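Local coordinates for phosphatidylinositol transfer protein SFH5 (Saccharomyces cerevisiae, PDB 6W32), which binds and transfers phosphatidylinositol, regulates PtdIns(4,5)P2 at the plasma membrane, and binds heme, with a possible role in responses to organic oxidants, at residues A[108-113]-A[151-156]; A[121-126]-A[259-264]; A[220-225]-A[248-253]. One frame throughout, in Å; residues are numbered along the deposited sequence.

Contact 1: residues A[108-113]-A[151-156]; sequences EVHNTE and VDKFVR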
loop_
_atom_site.group_PDB
_atom_site.type_symbol
_atom_site.label_atom_id
_atom_site.label_comp_id
_atom_site.label_asym_id
_atom_site.label_seq_id
_atom_site.Cartn_x
_atom_site.Cartn_y
_atom_site.Cartn_z
ATOM N N GLU A 108 -16.442 3.197 -3.933
ATOM C CA GLU A 108 -16.832 4.485 -3.370
ATOM C C GLU A 108 -16.473 5.621 -4.324
ATOM O O GLU A 108 -15.619 5.486 -5.194
ATOM C CB GLU A 108 -16.176 4.690 -1.997
ATOM C CG GLU A 108 -16.438 3.507 -1.039
ATOM C CD GLU A 108 -15.760 3.644 0.334
ATOM O OE1 GLU A 108 -15.537 4.796 0.808
ATOM O OE2 GLU A 108 -15.495 2.588 0.967
ATOM N N VAL A 109 -17.159 6.732 -4.187
ATOM C CA VAL A 109 -16.865 7.894 -5.008
ATOM C C VAL A 109 -15.985 8.819 -4.197
ATOM O O VAL A 109 -16.156 8.948 -2.982
ATOM C CB VAL A 109 -18.145 8.600 -5.495
ATOM C CG1 VAL A 109 -19.013 7.616 -6.255
ATOM C CG2 VAL A 109 -18.926 9.195 -4.334
ATOM N N HIS A 110 -15.008 9.433 -4.854
ATOM C CA HIS A 110 -14.060 10.284 -4.148
ATOM C C HIS A 110 -14.016 11.645 -4.799
ATOM O O HIS A 110 -14.111 11.743 -6.025
ATOM C CB HIS A 110 -12.654 9.674 -4.126
ATOM C CG HIS A 110 -12.603 8.348 -3.456
ATOM N ND1 HIS A 110 -12.801 8.198 -2.100
ATOM C CD2 HIS A 110 -12.437 7.101 -3.961
ATOM C CE1 HIS A 110 -12.739 6.911 -1.797
ATOM N NE2 HIS A 110 -12.514 6.226 -2.907
ATOM N N ASN A 111 -13.856 12.677 -3.970
ATOM C CA ASN A 111 -13.732 14.041 -4.456
ATOM C C ASN A 111 -12.859 14.087 -5.705
ATOM O O ASN A 111 -11.830 13.410 -5.791
ATOM C CB ASN A 111 -13.165 14.927 -3.345
ATOM C CG ASN A 111 -13.087 16.396 -3.742
ATOM O OD1 ASN A 111 -12.402 16.746 -4.699
ATOM N ND2 ASN A 111 -13.797 17.261 -3.006
ATOM N N THR A 112 -13.317 14.842 -6.706
ATOM C CA THR A 112 -12.726 14.747 -8.037
ATOM C C THR A 112 -11.307 15.316 -8.076
ATOM O O THR A 112 -10.403 14.705 -8.671
ATOM C CB THR A 112 -13.643 15.438 -9.046
ATOM O OG1 THR A 112 -14.052 16.715 -8.528
ATOM C CG2 THR A 112 -14.886 14.581 -9.301
ATOM N N GLU A 113 -11.072 16.454 -7.414
ATOM C CA GLU A 113 -9.712 16.984 -7.427
ATOM C C GLU A 113 -8.724 16.046 -6.739
ATOM O O GLU A 113 -7.511 16.212 -6.919
ATOM C CB GLU A 113 -9.647 18.400 -6.812
ATOM C CG GLU A 113 -10.234 18.574 -5.407
ATOM C CD GLU A 113 -11.017 19.905 -5.208
ATOM O OE1 GLU A 113 -10.722 20.879 -5.936
ATOM O OE2 GLU A 113 -11.920 19.981 -4.328
ATOM N N VAL A 151 -11.191 14.637 7.193
ATOM C CA VAL A 151 -10.090 13.692 7.256
ATOM C C VAL A 151 -10.537 12.324 6.785
ATOM O O VAL A 151 -9.880 11.696 5.955
ATOM C CB VAL A 151 -9.538 13.638 8.686
ATOM C CG1 VAL A 151 -8.597 12.463 8.857
ATOM C CG2 VAL A 151 -8.861 14.954 9.014
ATOM N N ASP A 152 -11.667 11.839 7.296
ATOM C CA ASP A 152 -12.061 10.464 6.994
ATOM C C ASP A 152 -12.280 10.247 5.504
ATOM O O ASP A 152 -11.968 9.170 4.978
ATOM C CB ASP A 152 -13.302 10.087 7.783
ATOM C CG ASP A 152 -13.227 10.564 9.217
ATOM O OD1 ASP A 152 -14.141 11.320 9.647
ATOM O OD2 ASP A 152 -12.222 10.207 9.895
ATOM N N LYS A 153 -12.804 11.240 4.788
ATOM C CA LYS A 153 -13.011 10.933 3.379
ATOM C C LYS A 153 -11.697 10.927 2.613
ATOM O O LYS A 153 -11.531 10.131 1.682
ATOM C CB LYS A 153 -14.044 11.862 2.738
ATOM C CG LYS A 153 -15.377 11.079 2.460
ATOM C CD LYS A 153 -15.215 9.855 1.463
ATOM C CE LYS A 153 -16.333 8.751 1.633
ATOM N NZ LYS A 153 -16.529 7.805 0.456
ATOM N N PHE A 154 -10.735 11.758 3.007
ATOM C CA PHE A 154 -9.396 11.641 2.432
ATOM C C PHE A 154 -8.832 10.241 2.650
ATOM O O PHE A 154 -8.528 9.527 1.689
ATOM C CB PHE A 154 -8.462 12.682 3.035
ATOM C CG PHE A 154 -7.133 12.749 2.368
ATOM C CD1 PHE A 154 -6.889 13.679 1.375
ATOM C CD2 PHE A 154 -6.108 11.896 2.744
ATOM C CE1 PHE A 154 -5.645 13.752 0.760
ATOM C CE2 PHE A 154 -4.878 11.953 2.137
ATOM C CZ PHE A 154 -4.652 12.881 1.136
ATOM N N VAL A 155 -8.701 9.827 3.920
ATOM C CA VAL A 155 -8.141 8.515 4.228
ATOM C C VAL A 155 -8.831 7.432 3.429
ATOM O O VAL A 155 -8.221 6.432 3.054
ATOM C CB VAL A 155 -8.227 8.225 5.730
ATOM C CG1 VAL A 155 -7.792 6.808 6.002
ATOM C CG2 VAL A 155 -7.360 9.168 6.492
ATOM N N ARG A 156 -10.115 7.595 3.155
ATOM C CA ARG A 156 -10.767 6.567 2.356
ATOM C C ARG A 156 -10.320 6.656 0.903
ATOM O O ARG A 156 -10.091 5.626 0.258
ATOM C CB ARG A 156 -12.273 6.669 2.489
ATOM C CG ARG A 156 -12.813 6.199 3.801
ATOM C CD ARG A 156 -14.299 5.752 3.622
ATOM N NE ARG A 156 -14.444 4.341 3.270
ATOM C CZ ARG A 156 -14.413 3.379 4.183
ATOM N NH1 ARG A 156 -14.531 2.100 3.827
ATOM N NH2 ARG A 156 -14.250 3.721 5.471
#

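Contact 2: residues A[121-126]-A[259-264]; sequences TFDANG and YLKDCP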
loop_
_atom_site.group_PDB
_atom_site.type_symbol
_atom_site.label_atom_id
_atom_site.label_comp_id
_atom_site.label_asym_id
_atom_site.label_seq_id
_atom_site.Cartn_x
_atom_site.Cartn_y
_atom_site.Cartn_z
ATOM N N THR A 121 1.092 3.497 -11.887
ATOM C CA THR A 121 1.813 3.049 -13.078
ATOM C C THR A 121 2.496 1.711 -12.851
ATOM O O THR A 121 2.894 1.374 -11.738
ATOM C CB THR A 121 2.885 4.040 -13.515
ATOM O OG1 THR A 121 4.039 3.885 -12.676
ATOM C CG2 THR A 121 2.380 5.454 -13.412
ATOM N N PHE A 122 2.663 0.964 -13.928
ATOM C CA PHE A 122 3.286 -0.345 -13.851
ATOM C C PHE A 122 4.206 -0.532 -15.041
ATOM O O PHE A 122 3.847 -0.190 -16.167
ATOM C CB PHE A 122 2.246 -1.459 -13.824
ATOM C CG PHE A 122 2.841 -2.828 -13.774
ATOM C CD1 PHE A 122 2.801 -3.652 -14.874
ATOM C CD2 PHE A 122 3.440 -3.298 -12.617
ATOM C CE1 PHE A 122 3.346 -4.916 -14.831
ATOM C CE2 PHE A 122 3.989 -4.573 -12.560
ATOM C CZ PHE A 122 3.941 -5.376 -13.671
ATOM N N ASP A 123 5.391 -1.077 -14.784
ATOM C CA ASP A 123 6.467 -1.220 -15.770
ATOM C C ASP A 123 6.878 -2.688 -15.762
ATOM O O ASP A 123 7.688 -3.115 -14.928
ATOM C CB ASP A 123 7.641 -0.306 -15.444
ATOM C CG ASP A 123 8.885 -0.631 -16.250
ATOM O OD1 ASP A 123 8.775 -1.231 -17.343
ATOM O OD2 ASP A 123 9.991 -0.256 -15.804
ATOM N N ALA A 124 6.311 -3.450 -16.705
ATOM C CA ALA A 124 6.523 -4.890 -16.735
ATOM C C ALA A 124 8.001 -5.246 -16.722
ATOM O O ALA A 124 8.379 -6.322 -16.234
ATOM C CB ALA A 124 5.850 -5.482 -17.966
ATOM N N ASN A 125 8.852 -4.356 -17.230
ATOM C CA ASN A 125 10.275 -4.625 -17.322
ATOM C C ASN A 125 11.070 -3.662 -16.464
ATOM O O ASN A 125 12.098 -3.128 -16.884
ATOM C CB ASN A 125 10.754 -4.593 -18.769
ATOM C CG ASN A 125 11.608 -5.804 -19.094
ATOM O OD1 ASN A 125 12.728 -5.951 -18.575
ATOM N ND2 ASN A 125 11.061 -6.716 -19.904
ATOM N N GLY A 126 10.589 -3.421 -15.250
ATOM C CA GLY A 126 11.250 -2.528 -14.328
ATOM C C GLY A 126 12.071 -3.303 -13.331
ATOM O O GLY A 126 11.982 -4.518 -13.252
ATOM N N TYR A 259 16.579 6.498 -10.073
ATOM C CA TYR A 259 16.063 5.427 -9.230
ATOM C C TYR A 259 14.918 4.639 -9.852
ATOM O O TYR A 259 14.853 3.415 -9.662
ATOM C CB TYR A 259 15.617 5.986 -7.893
ATOM C CG TYR A 259 16.642 6.824 -7.161
ATOM C CD1 TYR A 259 17.613 6.248 -6.334
ATOM C CD2 TYR A 259 16.623 8.204 -7.261
ATOM C CE1 TYR A 259 18.525 7.052 -5.618
ATOM C CE2 TYR A 259 17.532 9.002 -6.557
ATOM C CZ TYR A 259 18.450 8.423 -5.740
ATOM O OH TYR A 259 19.309 9.249 -5.085
ATOM N N LEU A 260 14.004 5.279 -10.595
ATOM C CA LEU A 260 12.964 4.561 -11.338
ATOM C C LEU A 260 13.329 4.600 -12.811
ATOM O O LEU A 260 13.144 5.636 -13.462
ATOM C CB LEU A 260 11.577 5.167 -11.144
ATOM C CG LEU A 260 10.950 5.262 -9.764
ATOM C CD1 LEU A 260 9.545 5.766 -9.931
ATOM C CD2 LEU A 260 11.027 3.934 -9.061
ATOM N N LYS A 261 13.799 3.470 -13.352
ATOM C CA LYS A 261 14.404 3.533 -14.676
ATOM C C LYS A 261 13.406 4.025 -15.720
ATOM O O LYS A 261 13.739 4.916 -16.511
ATOM C CB LYS A 261 15.055 2.190 -15.052
ATOM C CG LYS A 261 14.209 1.008 -15.446
ATOM C CD LYS A 261 15.129 -0.171 -15.956
ATOM C CE LYS A 261 16.461 -0.262 -15.151
ATOM N NZ LYS A 261 17.694 -0.865 -15.839
ATOM N N ASP A 262 12.150 3.567 -15.670
ATOM C CA ASP A 262 11.210 3.865 -16.751
ATOM C C ASP A 262 10.116 4.876 -16.402
ATOM O O ASP A 262 9.063 4.896 -17.040
ATOM C CB ASP A 262 10.585 2.575 -17.253
ATOM C CG ASP A 262 11.552 1.786 -18.061
ATOM O OD1 ASP A 262 12.535 2.416 -18.502
ATOM O OD2 ASP A 262 11.358 0.563 -18.233
ATOM N N CYS A 263 10.362 5.753 -15.445
ATOM C CA CYS A 263 9.435 6.828 -15.176
ATOM C C CYS A 263 9.528 7.878 -16.283
ATOM O O CYS A 263 10.448 7.854 -17.096
ATOM C CB CYS A 263 9.735 7.419 -13.810
ATOM S SG CYS A 263 11.078 8.520 -13.839
ATOM N N PRO A 264 8.577 8.807 -16.379
ATOM C CA PRO A 264 8.576 9.684 -17.554
ATOM C C PRO A 264 9.821 10.565 -17.600
ATOM O O PRO A 264 10.322 11.021 -16.568
ATOM C CB PRO A 264 7.288 10.500 -17.386
ATOM C CG PRO A 264 6.968 10.433 -15.952
ATOM C CD PRO A 264 7.436 9.103 -15.489
#

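Contact 3: residues A[220-225]-A[248-253]; sequences YFVNVP and VVLTDG. With HEM (protoporphyrin IX containing Fe), chain D.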
loop_
_atom_site.group_PDB
_atom_site.type_symbol
_atom_site.label_atom_id
_atom_site.label_comp_id
_atom_site.label_asym_id
_atom_site.label_seq_id
_atom_site.Cartn_x
_atom_site.Cartn_y
_atom_site.Cartn_z
ATOM N N TYR A 220 9.921 7.550 -2.513
ATOM C CA TYR A 220 10.689 8.722 -2.917
ATOM C C TYR A 220 9.843 9.961 -2.699
ATOM O O TYR A 220 8.658 9.978 -3.037
ATOM C CB TYR A 220 11.137 8.651 -4.392
ATOM C CG TYR A 220 11.946 7.425 -4.687
ATOM C CD1 TYR A 220 11.328 6.270 -5.133
ATOM C CD2 TYR A 220 13.322 7.390 -4.448
ATOM C CE1 TYR A 220 12.043 5.117 -5.357
ATOM C CE2 TYR A 220 14.060 6.236 -4.695
ATOM C CZ TYR A 220 13.383 5.102 -5.147
ATOM O OH TYR A 220 14.036 3.930 -5.398
ATOM N N PHE A 221 10.468 11.002 -2.158
ATOM C CA PHE A 221 9.807 12.258 -1.835
ATOM C C PHE A 221 10.522 13.311 -2.653
ATOM O O PHE A 221 11.597 13.755 -2.248
ATOM C CB PHE A 221 9.908 12.565 -0.344
ATOM C CG PHE A 221 9.316 11.514 0.524
ATOM C CD1 PHE A 221 8.038 11.667 1.038
ATOM C CD2 PHE A 221 10.028 10.362 0.831
ATOM C CE1 PHE A 221 7.473 10.707 1.870
ATOM C CE2 PHE A 221 9.467 9.389 1.651
ATOM C CZ PHE A 221 8.172 9.569 2.178
ATOM N N VAL A 222 9.957 13.723 -3.786
ATOM C CA VAL A 222 10.719 14.530 -4.735
ATOM C C VAL A 222 10.192 15.961 -4.789
ATOM O O VAL A 222 9.050 16.252 -4.456
ATOM C CB VAL A 222 10.735 13.892 -6.137
ATOM C CG1 VAL A 222 10.982 12.395 -6.004
ATOM C CG2 VAL A 222 9.448 14.172 -6.867
ATOM N N ASN A 223 11.074 16.866 -5.189
ATOM C CA ASN A 223 10.783 18.280 -5.352
ATOM C C ASN A 223 10.477 18.946 -4.018
ATOM O O ASN A 223 9.555 19.751 -3.902
ATOM C CB ASN A 223 9.673 18.481 -6.366
ATOM C CG ASN A 223 10.179 18.265 -7.749
ATOM O OD1 ASN A 223 11.299 18.682 -8.062
ATOM N ND2 ASN A 223 9.421 17.574 -8.572
ATOM N N VAL A 224 11.329 18.657 -3.037
ATOM C CA VAL A 224 11.251 19.063 -1.636
ATOM C C VAL A 224 12.421 20.003 -1.353
ATOM O O VAL A 224 13.561 19.543 -1.228
ATOM C CB VAL A 224 11.315 17.846 -0.701
ATOM C CG1 VAL A 224 10.911 18.211 0.722
ATOM C CG2 VAL A 224 10.499 16.700 -1.237
ATOM N N PRO A 225 12.194 21.295 -1.210
ATOM C CA PRO A 225 13.255 22.194 -0.715
ATOM C C PRO A 225 13.902 21.745 0.600
ATOM O O PRO A 225 13.277 21.002 1.357
ATOM C CB PRO A 225 12.509 23.521 -0.534
ATOM C CG PRO A 225 11.390 23.461 -1.534
ATOM C CD PRO A 225 10.971 22.012 -1.624
ATOM N N VAL A 248 13.724 8.035 0.688
ATOM C CA VAL A 248 14.690 8.855 -0.049
ATOM C C VAL A 248 14.064 10.195 -0.417
ATOM O O VAL A 248 12.990 10.224 -1.024
ATOM C CB VAL A 248 15.144 8.182 -1.353
ATOM C CG1 VAL A 248 16.026 9.104 -2.062
ATOM C CG2 VAL A 248 15.830 6.885 -1.080
ATOM N N VAL A 249 14.757 11.293 -0.125
ATOM C CA VAL A 249 14.260 12.653 -0.322
ATOM C C VAL A 249 15.080 13.315 -1.424
ATOM O O VAL A 249 16.313 13.347 -1.351
ATOM C CB VAL A 249 14.362 13.464 0.979
ATOM C CG1 VAL A 249 13.741 14.814 0.838
ATOM C CG2 VAL A 249 13.748 12.689 2.120
ATOM N N LEU A 250 14.404 13.861 -2.432
ATOM C CA LEU A 250 15.052 14.404 -3.621
ATOM C C LEU A 250 14.634 15.852 -3.765
ATOM O O LEU A 250 13.484 16.120 -4.111
ATOM C CB LEU A 250 14.649 13.629 -4.875
ATOM C CG LEU A 250 15.188 12.205 -5.002
ATOM C CD1 LEU A 250 14.973 11.664 -6.414
ATOM C CD2 LEU A 250 16.663 12.154 -4.609
ATOM N N THR A 251 15.562 16.793 -3.560
ATOM C CA THR A 251 15.209 18.184 -3.812
ATOM C C THR A 251 14.909 18.458 -5.287
ATOM O O THR A 251 14.005 19.258 -5.583
ATOM C CB THR A 251 16.296 19.101 -3.310
ATOM O OG1 THR A 251 16.355 19.032 -1.880
ATOM C CG2 THR A 251 15.993 20.489 -3.690
ATOM N N ASP A 252 15.582 17.760 -6.219
ATOM C CA ASP A 252 15.427 17.941 -7.671
ATOM C C ASP A 252 14.671 16.751 -8.276
ATOM O O ASP A 252 15.246 15.675 -8.462
ATOM C CB ASP A 252 16.806 18.090 -8.313
ATOM C CG ASP A 252 16.758 18.434 -9.804
ATOM O OD1 ASP A 252 15.716 18.208 -10.478
ATOM O OD2 ASP A 252 17.798 18.942 -10.303
ATOM N N GLY A 253 13.402 16.952 -8.638
ATOM C CA GLY A 253 12.590 15.843 -9.132
ATOM C C GLY A 253 13.089 15.193 -10.412
ATOM O O GLY A 253 12.731 14.044 -10.702
HETATM C CHA HEM D . 3.500 11.132 4.541
HETATM C CHB HEM D . 0.661 14.587 2.807
HETATM C CHC HEM D . 4.427 17.618 2.777
HETATM C CHD HEM D . 7.399 13.975 4.058
HETATM C C1A HEM D . 2.416 11.821 4.064
HETATM C C2A HEM D . 1.097 11.265 4.006
HETATM C C3A HEM D . 0.267 12.227 3.553
HETATM C C4A HEM D . 1.092 13.397 3.298
HETATM C CMA HEM D . -1.257 12.207 3.276
HETATM C CAA HEM D . 0.861 9.834 4.516
HETATM C CBA HEM D . 0.608 8.741 3.505
HETATM C CGA HEM D . 0.754 9.079 2.071
HETATM O O1A HEM D . -0.200 9.795 1.629
HETATM O O2A HEM D . 1.184 8.074 1.413
HETATM C C1B HEM D . 1.412 15.721 2.703
HETATM C C2B HEM D . 0.905 17.007 2.317
HETATM C C3B HEM D . 1.933 17.858 2.304
HETATM C C4B HEM D . 3.140 17.128 2.689
HETATM C CMB HEM D . -0.578 17.270 1.979
HETATM C CAB HEM D . 1.880 19.354 1.923
HETATM C CBB HEM D . 2.379 20.291 2.709
HETATM C C1C HEM D . 5.585 16.936 3.099
HETATM C C2C HEM D . 6.972 17.448 3.186
HETATM C C3C HEM D . 7.784 16.427 3.545
HETATM C C4C HEM D . 6.959 15.237 3.694
HETATM C CMC HEM D . 7.432 18.902 2.902
HETATM C CAC HEM D . 9.324 16.486 3.741
HETATM C CBC HEM D . 10.137 15.511 3.271
HETATM C C1D HEM D . 6.636 12.881 4.363
HETATM C C2D HEM D . 7.101 11.632 4.919
HETATM C C3D HEM D . 5.843 10.775 5.084
HETATM C C4D HEM D . 4.777 11.584 4.601
HETATM C CMD HEM D . 8.527 11.209 5.282
HETATM C CAD HEM D . 5.659 9.335 5.579
HETATM C CBD HEM D . 5.333 8.485 4.345
HETATM C CGD HEM D . 5.259 7.041 4.772
HETATM O O1D HEM D . 4.844 6.182 3.926
HETATM O O2D HEM D . 5.363 6.800 6.023
HETATM N NA HEM D . 2.386 13.120 3.644
HETATM N NB HEM D . 2.770 15.827 2.924
HETATM N NC HEM D . 5.663 15.628 3.425
HETATM N ND HEM D . 5.239 12.816 4.205
HETATM FE FE HEM D . 4.035 14.322 3.445
#

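Contact 1: residues A[108-113]-A[151-156]
His110 and Lys153 mark the nearest backbone approach, their CA atoms 7.6 Å apart, where the extended chain leading into helix 112-115 passes the first turns of helix 151-166. Side chains span this gap as a salt-bridge network on the surface of the CRAL-TRIO fold, with Glu108 placed between Lys153 and Arg156. Arg156 grips the carboxylate side-on: NE donates to Glu108 OE1 at 2.7 Å and NH1 to Glu108 OE2 at 3.1 Å, each meeting a syn lone pair. The carboxylate and guanidinium planes are only 20° apart, so the two groups meet almost flat. The bend in the arginine chain (chi3 90°) turns NE toward the acid. Lys153 comes from the other side of OE1, its NZ using the anti lone pair at 3.2 Å, and OE1 thus serves two cationic donors. Such a setting would favour the charged form of Glu108. Outside the two segments, Ser103 OG is hydrogen-bonded to Glu108 OE2, and Phe99 meets Arg156 in a cation-pi contact. His110 adds looser packing, with CE1 3.6 Å from Arg156 O, while its NE2 is hydrogen-bonded to Cys104 O. The helix carries the ion pairs on the side turned to 108-113 and Phe154, which touches the heme, on a side turned away. Asn111 N-caps helix 112-115 through a weak bond, its OD1 accepting from Glu113 N at 3.0 Å.

Contact 2: residues A[121-126]-A[259-264]
Asp123 and Asp262 bring two carboxylates together where two type I beta turns, Asp123-Gly126 and Leu260-Cys263, face each other at the surface of the CRAL-TRIO fold. The close part of the contact is almost entirely this acidic pair. Asp123 OD2 lies 2.9 Å from Asp262 OD2 and also borders Asp262 CB, while the two side chains cross at about a right angle with their carboxylate planes 51° apart. Both oxygens are acceptors and no hydrogen bond links the turns; like charges are neighbours here, though at this resolution their exact spacing is doubtful. The CG of Asp123 stands anti to the backbone N (chi1 168°), which carries the carboxylate toward Asp262. An Asx turn holds it from its own side, Asn125 N reaching OD1 of Asp123 at 3.1 Å from well above the carboxylate plane. The solvent side is much looser: the exposed Lys261 sends its aliphatic chain past the first turn, CD coming no nearer than 4.3 Å to Asn125 O, and its NZ makes a long, weak ion pair with Asp127. Beneath the turns, Leu260 and Cys263 pack on Trp135 of strand 132-136. Asp123 follows edge strand 118-122 and still pairs through its backbone with Lys131, while Asp262 O accepts from Gln280 and Pro264 rests on Leu277, both of helix 277-280.

Contact 3: residues A[220-225]-A[248-253]
Phe221 pairs with Val249, flanked by Tyr220 with Val248 and Val222 with Leu250, in two nearly parallel strands whose axes approach to 4.6 Å. Joined through helices 229-236 and 241-244, they form a beta-alpha-beta crossover at one edge of the CRAL-TRIO sheet. Two residues of 220-225 reach the heme. The Phe221 ring meets the pyrrole edge obliquely, CE1 nearest HEM C2D at 3.2 Å, with CZ beside the methyl CMD. Val224 turns CG1 anti to its backbone N (chi1 -167°), which sets that methyl 3.8 Å from the vinyl carbon HEM CBC. Behind this first shell, the strand ladder fixes Phe221 by both backbone groups: its N donates to Val248 O at 2.9 Å, and its O accepts from Leu250 N at 2.8 Å. Val248 O also lies at the edge of the Phe221 ring, while His183, a heme-binding residue, and Phe247 meet that ring edge-to-face. Val224 packs by CB on Val249 CG1, and Thr251 OG1 donates to Val224 O at 2.9 Å. The other face of the sheet is apolar between the strands: Tyr220 lies alongside Val248, CD2 to CB 3.7 Å, and Val222 packs on Leu250. The Tyr220 hydroxyl is hydrogen-bonded to Lys130 NZ. Beyond the strand ends, Asn223 ties the two departing loops together, as Gly253 N donates to Asn223 OD1 at 2.8 Å from above the amide plane (52° out of it).

Contacts 2 and 3 both reach the same five-stranded sheet, contact 2 through turns at its margin, whereas contact 1 lies across the heme pocket on helix 151-166, its centre about 26 Å from that of contact 3. Contact 3 is partly buried and built from strand backbone bonds and apolar side chains; contacts 1 and 2 are surface contacts carried by charged groups. Their electrostatics are opposite: in contact 1 an acid is balanced by two bases, in contact 2 two acids face each other. Contacts 2 and 3 touch directly, Tyr259 and Leu260 packing on Tyr220. Contact 3 presents Phe221 and Val224 to the heme, while in contact 1 the one pocket residue, Phe154, points away from the salt bridges.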